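Local coordinates for protein B (Streptococcus agalactiae, PDB 5H6I) that acts as a secreted, membrane-permeabilizing toxin, the CAMP factor, and is also classed among the bacterial Fc-binding proteins, at residues Q43-D48 with E76-S81; S121-D126 with L163-L168. One frame throughout, in Å; residues are numbered along the deposited sequence.

Interaction 1 of 2, residues Q43-D48 with E76-S81; sequences QKLDQD and EKLKTS
Leu45 of helix 35-58 packs against Leu78 and Lys79 of helix 65-84, joining two antiparallel neighbours in the helical bundle of the CAMP factor. The axes of the short segments approach to 10.2 Å with 162° between their directions, and the CA atoms of Leu45 and Lys79 are the nearest pair across the two segments.

The apolar part centres on Leu45. Its CD1 rests 3.7 Å from CG of Lys79. The same methyl lies 3.8 Å from CB of Leu78. The leucine side chains are set roughly perpendicular, whereas the Lys79 chain runs antiparallel alongside Leu45, so that the lysine methylenes cover the flank of the leucine. Val99 touches Leu45, and Ile95 and Leu102 touch Leu78; all three come from helix 93-115, which closes the apolar side.

The polar part lies toward the surface; Glu76 and Lys79, on helix 65-84, belong to the region assigned to binding the IgG constant region, whereas Asp46 does not. Beyond its apolar stem the Lys79 chain bends at chi3 (-120°), which swings the amine across to Asp46. Glu76, one helical turn before Lys79, extends this into a salt-bridge network, although its OE1 is a long 3.8 Å from Lys79 NZ. The shorter pair joins the two helices: Lys79 NZ donates to Asp46 OD1 at 3.0 Å, meeting that oxygen nearly along its C-O bond.

Interaction 2 of 2, residues S121-D126 with L163-L168; sequences SQANID and LTYPDL
Tyr165 brings the CD2-CE2 side of its ring up to Gln122 and Ala123 in helix 121-139 and reaches Asp126 with its hydroxyl. The residue belongs to the loop that follows helix 145-163 and supplies nearly all of the loop's share of the contact.

At the base of the ring, CD2 of Tyr165 stands 3.6 Å from CB of Ala123 and 3.5 Å from CA of the same residue. The small methyl lets the aromatic ring approach the helix backbone closely. One atom farther out, Tyr165 CE2 meets CG of Gln122 at 4.1 Å, an apolar touch by the stem of the glutamine, whose amide is directed elsewhere. The backbone carbonyl carbon of Gln122 lies near the ring plane, at the edge.

The polar end is a single hydrogen bond, from Tyr165 OH to Asp126 OD2 at 2.9 Å. OD2 lies in the plane of the ring and receives the hydroxyl with its anti lone pair, on the side away from OD1. Carboxylate and ring stand perpendicular, with 90° between their planes. With CG of Asp126 beside its own backbone N (chi1 -70°), the carboxylate is brought round to the phenol. Its other oxygen, OD1, lies near Gln122 NE2, too close for a bond between them to be taken at face value.

Nearby, Lys119 hydrogen bonds through NZ to the carbonyl oxygens of Leu163 and Tyr165. Backbone bonds join Pro166 to Val120 and Leu168 to Asn118, while Leu163 leans on Phe111 and His115 of helix 93-115; the loop thus runs beside the entry to helix 121-139, tying it to the end of helix 145-163.

Interactions 1 and 2 share no helix and lie on opposite sides of the chain's centre, their own centres about 32 Å apart and their nearest atoms about 19 Å. Both are partly buried, but their chemistry differs. Between 43-48 and 76-81, two helices pair side by side, with buried leucines inward and a charged network outward. Between 121-126 and 163-168, a helix start receives a loop, and one aromatic ring combines apolar packing with a neutral donor's bond to a carboxylate. Helix 93-115 borders both, touching the leucines of interaction 1 and, farther along, Leu163 of interaction 2.

Interaction 1 of 2, residues Q43-D48 with E76-S81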
loop_
_atom_site.group_PDB
_atom_site.type_symbol
_atom_site.label_atom_id
_atom_site.label_comp_id
_atom_site.label_asym_id
_atom_site.label_seq_id
_atom_site.Cartn_x
_atom_site.Cartn_y
_atom_site.Cartn_z
ATOM N N GLN A 43 14.890 10.000 13.340
ATOM C CA GLN A 43 13.910 10.830 12.648
ATOM C C GLN A 43 13.489 10.204 11.325
ATOM O O GLN A 43 12.341 10.373 10.899
ATOM C CB GLN A 43 14.472 12.232 12.422
ATOM C CG GLN A 43 14.604 13.058 13.691
ATOM C CD GLN A 43 15.645 14.155 13.569
ATOM O OE1 GLN A 43 16.067 14.506 12.467
ATOM N NE2 GLN A 43 16.067 14.699 14.704
ATOM N N LYS A 44 14.399 9.485 10.663
ATOM C CA LYS A 44 14.035 8.778 9.441
ATOM C C LYS A 44 13.070 7.636 9.734
ATOM O O LYS A 44 12.154 7.370 8.947
ATOM C CB LYS A 44 15.289 8.252 8.742
ATOM C CG LYS A 44 15.024 7.617 7.386
ATOM C CD LYS A 44 14.593 8.656 6.363
ATOM C CE LYS A 44 14.363 8.028 4.998
ATOM N NZ LYS A 44 13.222 7.071 5.009
ATOM N N LEU A 45 13.255 6.952 10.866
ATOM C CA LEU A 45 12.340 5.876 11.233
ATOM C C LEU A 45 10.956 6.412 11.576
ATOM O O LEU A 45 9.963 5.686 11.450
ATOM C CB LEU A 45 12.912 5.075 12.403
ATOM C CG LEU A 45 14.106 4.175 12.069
ATOM C CD1 LEU A 45 14.723 3.601 13.334
ATOM C CD2 LEU A 45 13.696 3.062 11.115
ATOM N N ASP A 46 10.869 7.673 12.009
ATOM C CA ASP A 46 9.567 8.291 12.227
ATOM C C ASP A 46 8.893 8.667 10.913
ATOM O O ASP A 46 7.662 8.613 10.814
ATOM C CB ASP A 46 9.708 9.524 13.120
ATOM C CG ASP A 46 9.823 9.167 14.587
ATOM O OD1 ASP A 46 9.794 7.960 14.905
ATOM O OD2 ASP A 46 9.937 10.090 15.423
ATOM N N GLN A 47 9.678 9.053 9.903
ATOM C CA GLN A 47 9.114 9.287 8.578
ATOM C C GLN A 47 8.569 7.994 7.984
ATOM O O GLN A 47 7.494 7.986 7.372
ATOM C CB GLN A 47 10.171 9.901 7.660
ATOM C CG GLN A 47 9.779 9.946 6.191
ATOM C CD GLN A 47 10.908 10.437 5.302
ATOM O OE1 GLN A 47 11.971 10.824 5.785
ATOM N NE2 GLN A 47 10.679 10.422 3.993
ATOM N N ASP A 48 9.296 6.888 8.159
ATOM C CA ASP A 48 8.820 5.603 7.662
ATOM C C ASP A 48 7.616 5.114 8.460
ATOM O O ASP A 48 6.680 4.543 7.889
ATOM C CB ASP A 48 9.947 4.571 7.707
ATOM C CG ASP A 48 11.179 5.020 6.948
ATOM O OD1 ASP A 48 11.055 5.911 6.082
ATOM O OD2 ASP A 48 12.274 4.482 7.219
ATOM N N GLU A 76 9.885 -0.493 14.637
ATOM C CA GLU A 76 9.889 -0.385 16.091
ATOM C C GLU A 76 11.082 -1.094 16.721
ATOM O O GLU A 76 11.609 -0.622 17.734
ATOM C CB GLU A 76 8.584 -0.943 16.660
ATOM C CG GLU A 76 7.946 -0.060 17.718
ATOM C CD GLU A 76 7.861 1.393 17.291
ATOM O OE1 GLU A 76 8.289 2.267 18.072
ATOM O OE2 GLU A 76 7.363 1.661 16.176
ATOM N N LYS A 77 11.522 -2.217 16.147
ATOM C CA LYS A 77 12.668 -2.921 16.713
ATOM C C LYS A 77 13.974 -2.197 16.411
ATOM O O LYS A 77 14.942 -2.326 17.169
ATOM C CB LYS A 77 12.709 -4.362 16.200
ATOM C CG LYS A 77 13.802 -4.649 15.188
ATOM C CD LYS A 77 13.875 -6.129 14.853
ATOM C CE LYS A 77 14.390 -6.946 16.025
ATOM N NZ LYS A 77 14.481 -8.393 15.685
ATOM N N LEU A 78 14.023 -1.430 15.319
ATOM C CA LEU A 78 15.200 -0.609 15.053
ATOM C C LEU A 78 15.233 0.607 15.969
ATOM O O LEU A 78 16.304 1.005 16.445
ATOM C CB LEU A 78 15.224 -0.180 13.585
ATOM C CG LEU A 78 15.431 -1.277 12.538
ATOM C CD1 LEU A 78 14.927 -0.825 11.176
ATOM C CD2 LEU A 78 16.891 -1.691 12.457
ATOM N N LYS A 79 14.070 1.209 16.230
ATOM C CA LYS A 79 14.001 2.335 17.157
ATOM C C LYS A 79 14.403 1.908 18.562
ATOM O O LYS A 79 15.160 2.608 19.246
ATOM C CB LYS A 79 12.590 2.925 17.161
ATOM C CG LYS A 79 12.348 3.996 16.114
ATOM C CD LYS A 79 11.100 4.801 16.441
ATOM C CE LYS A 79 10.063 4.689 15.334
ATOM N NZ LYS A 79 8.747 5.252 15.744
ATOM N N THR A 80 13.897 0.756 19.011
ATOM C CA THR A 80 14.255 0.256 20.334
ATOM C C THR A 80 15.744 -0.054 20.420
ATOM O O THR A 80 16.375 0.173 21.459
ATOM C CB THR A 80 13.422 -0.984 20.668
ATOM O OG1 THR A 80 12.031 -0.686 20.494
ATOM C CG2 THR A 80 13.661 -1.423 22.104
ATOM N N SER A 81 16.327 -0.560 19.331
ATOM C CA SER A 81 17.761 -0.835 19.326
ATOM C C SER A 81 18.570 0.456 19.352
ATOM O O SER A 81 19.579 0.548 20.061
ATOM C CB SER A 81 18.131 -1.675 18.104
ATOM O OG SER A 81 19.494 -2.055 18.148
#

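Interaction 2 of 2, residues S121-D126 with L163-L168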
loop_
_atom_site.group_PDB
_atom_site.type_symbol
_atom_site.label_atom_id
_atom_site.label_comp_id
_atom_site.label_asym_id
_atom_site.label_seq_id
_atom_site.Cartn_x
_atom_site.Cartn_y
_atom_site.Cartn_z
ATOM N N SER A 121 -2.599 -11.617 -11.314
ATOM C CA SER A 121 -2.341 -11.763 -9.884
ATOM C C SER A 121 -0.881 -12.090 -9.592
ATOM O O SER A 121 -0.371 -11.738 -8.524
ATOM C CB SER A 121 -3.251 -12.842 -9.299
ATOM O OG SER A 121 -4.616 -12.533 -9.522
ATOM N N GLN A 122 -0.190 -12.746 -10.529
ATOM C CA GLN A 122 1.164 -13.219 -10.257
ATOM C C GLN A 122 2.149 -12.073 -10.059
ATOM O O GLN A 122 3.142 -12.235 -9.341
ATOM C CB GLN A 122 1.639 -14.131 -11.386
ATOM C CG GLN A 122 2.786 -15.045 -10.991
ATOM C CD GLN A 122 2.435 -15.935 -9.815
ATOM O OE1 GLN A 122 1.347 -16.509 -9.760
ATOM N NE2 GLN A 122 3.355 -16.051 -8.865
ATOM N N ALA A 123 1.900 -10.917 -10.678
ATOM C CA ALA A 123 2.831 -9.799 -10.557
ATOM C C ALA A 123 2.917 -9.308 -9.118
ATOM O O ALA A 123 4.011 -9.170 -8.560
ATOM C CB ALA A 123 2.414 -8.664 -11.492
ATOM N N ASN A 124 1.767 -9.039 -8.498
ATOM C CA ASN A 124 1.769 -8.595 -7.109
ATOM C C ASN A 124 2.133 -9.728 -6.158
ATOM O O ASN A 124 2.729 -9.481 -5.104
ATOM C CB ASN A 124 0.405 -8.011 -6.743
ATOM C CG ASN A 124 0.266 -6.560 -7.161
ATOM O OD1 ASN A 124 1.137 -5.738 -6.884
ATOM N ND2 ASN A 124 -0.834 -6.240 -7.832
ATOM N N ILE A 125 1.789 -10.969 -6.511
ATOM C CA ILE A 125 2.146 -12.108 -5.671
ATOM C C ILE A 125 3.659 -12.285 -5.631
ATOM O O ILE A 125 4.256 -12.434 -4.558
ATOM C CB ILE A 125 1.442 -13.382 -6.169
ATOM C CG1 ILE A 125 -0.024 -13.392 -5.734
ATOM C CG2 ILE A 125 2.155 -14.627 -5.658
ATOM C CD1 ILE A 125 -0.770 -14.642 -6.151
ATOM N N ASP A 126 4.302 -12.266 -6.800
ATOM C CA ASP A 126 5.747 -12.452 -6.849
ATOM C C ASP A 126 6.479 -11.281 -6.205
ATOM O O ASP A 126 7.494 -11.473 -5.526
ATOM C CB ASP A 126 6.205 -12.640 -8.296
ATOM C CG ASP A 126 5.757 -13.965 -8.879
ATOM O OD1 ASP A 126 5.299 -14.834 -8.107
ATOM O OD2 ASP A 126 5.860 -14.138 -10.112
ATOM N N LEU A 163 6.841 -5.929 -14.501
ATOM C CA LEU A 163 6.256 -5.004 -15.464
ATOM C C LEU A 163 5.960 -5.692 -16.789
ATOM O O LEU A 163 5.020 -5.307 -17.494
ATOM C CB LEU A 163 7.186 -3.812 -15.687
ATOM C CG LEU A 163 7.131 -2.682 -14.660
ATOM C CD1 LEU A 163 8.163 -1.615 -14.991
ATOM C CD2 LEU A 163 5.737 -2.080 -14.593
ATOM N N THR A 164 6.747 -6.706 -17.145
ATOM C CA THR A 164 6.546 -7.451 -18.381
ATOM C C THR A 164 5.483 -8.534 -18.254
ATOM O O THR A 164 5.262 -9.277 -19.218
ATOM C CB THR A 164 7.866 -8.077 -18.840
ATOM O OG1 THR A 164 8.208 -9.168 -17.975
ATOM C CG2 THR A 164 8.984 -7.044 -18.809
ATOM N N TYR A 165 4.828 -8.648 -17.100
ATOM C CA TYR A 165 3.760 -9.617 -16.931
ATOM C C TYR A 165 2.531 -9.180 -17.727
ATOM O O TYR A 165 2.351 -7.991 -18.004
ATOM C CB TYR A 165 3.410 -9.771 -15.451
ATOM C CG TYR A 165 4.383 -10.618 -14.652
ATOM C CD1 TYR A 165 5.706 -10.764 -15.049
ATOM C CD2 TYR A 165 3.974 -11.270 -13.496
ATOM C CE1 TYR A 165 6.593 -11.532 -14.318
ATOM C CE2 TYR A 165 4.855 -12.040 -12.757
ATOM C CZ TYR A 165 6.162 -12.168 -13.174
ATOM O OH TYR A 165 7.042 -12.935 -12.444
ATOM N N PRO A 166 1.673 -10.123 -18.115
ATOM C CA PRO A 166 0.504 -9.757 -18.922
ATOM C C PRO A 166 -0.521 -8.974 -18.115
ATOM O O PRO A 166 -0.684 -9.170 -16.909
ATOM C CB PRO A 166 -0.067 -11.112 -19.366
ATOM C CG PRO A 166 0.982 -12.129 -19.032
ATOM C CD PRO A 166 1.746 -11.573 -17.881
ATOM N N ASP A 167 -1.214 -8.073 -18.806
ATOM C CA ASP A 167 -2.317 -7.341 -18.208
ATOM C C ASP A 167 -3.572 -8.209 -18.171
ATOM O O ASP A 167 -3.689 -9.210 -18.883
ATOM C CB ASP A 167 -2.602 -6.053 -18.984
ATOM C CG ASP A 167 -1.500 -5.023 -18.836
ATOM O OD1 ASP A 167 -0.853 -4.993 -17.769
ATOM O OD2 ASP A 167 -1.285 -4.240 -19.786
ATOM N N LEU A 168 -4.515 -7.812 -17.323
ATOM C CA LEU A 168 -5.791 -8.507 -17.240
ATOM C C LEU A 168 -6.669 -8.143 -18.429
ATOM O O LEU A 168 -6.768 -6.974 -18.813
ATOM C CB LEU A 168 -6.512 -8.159 -15.938
ATOM C CG LEU A 168 -5.990 -8.788 -14.645
ATOM C CD1 LEU A 168 -6.484 -8.007 -13.437
ATOM C CD2 LEU A 168 -6.410 -10.246 -14.551
#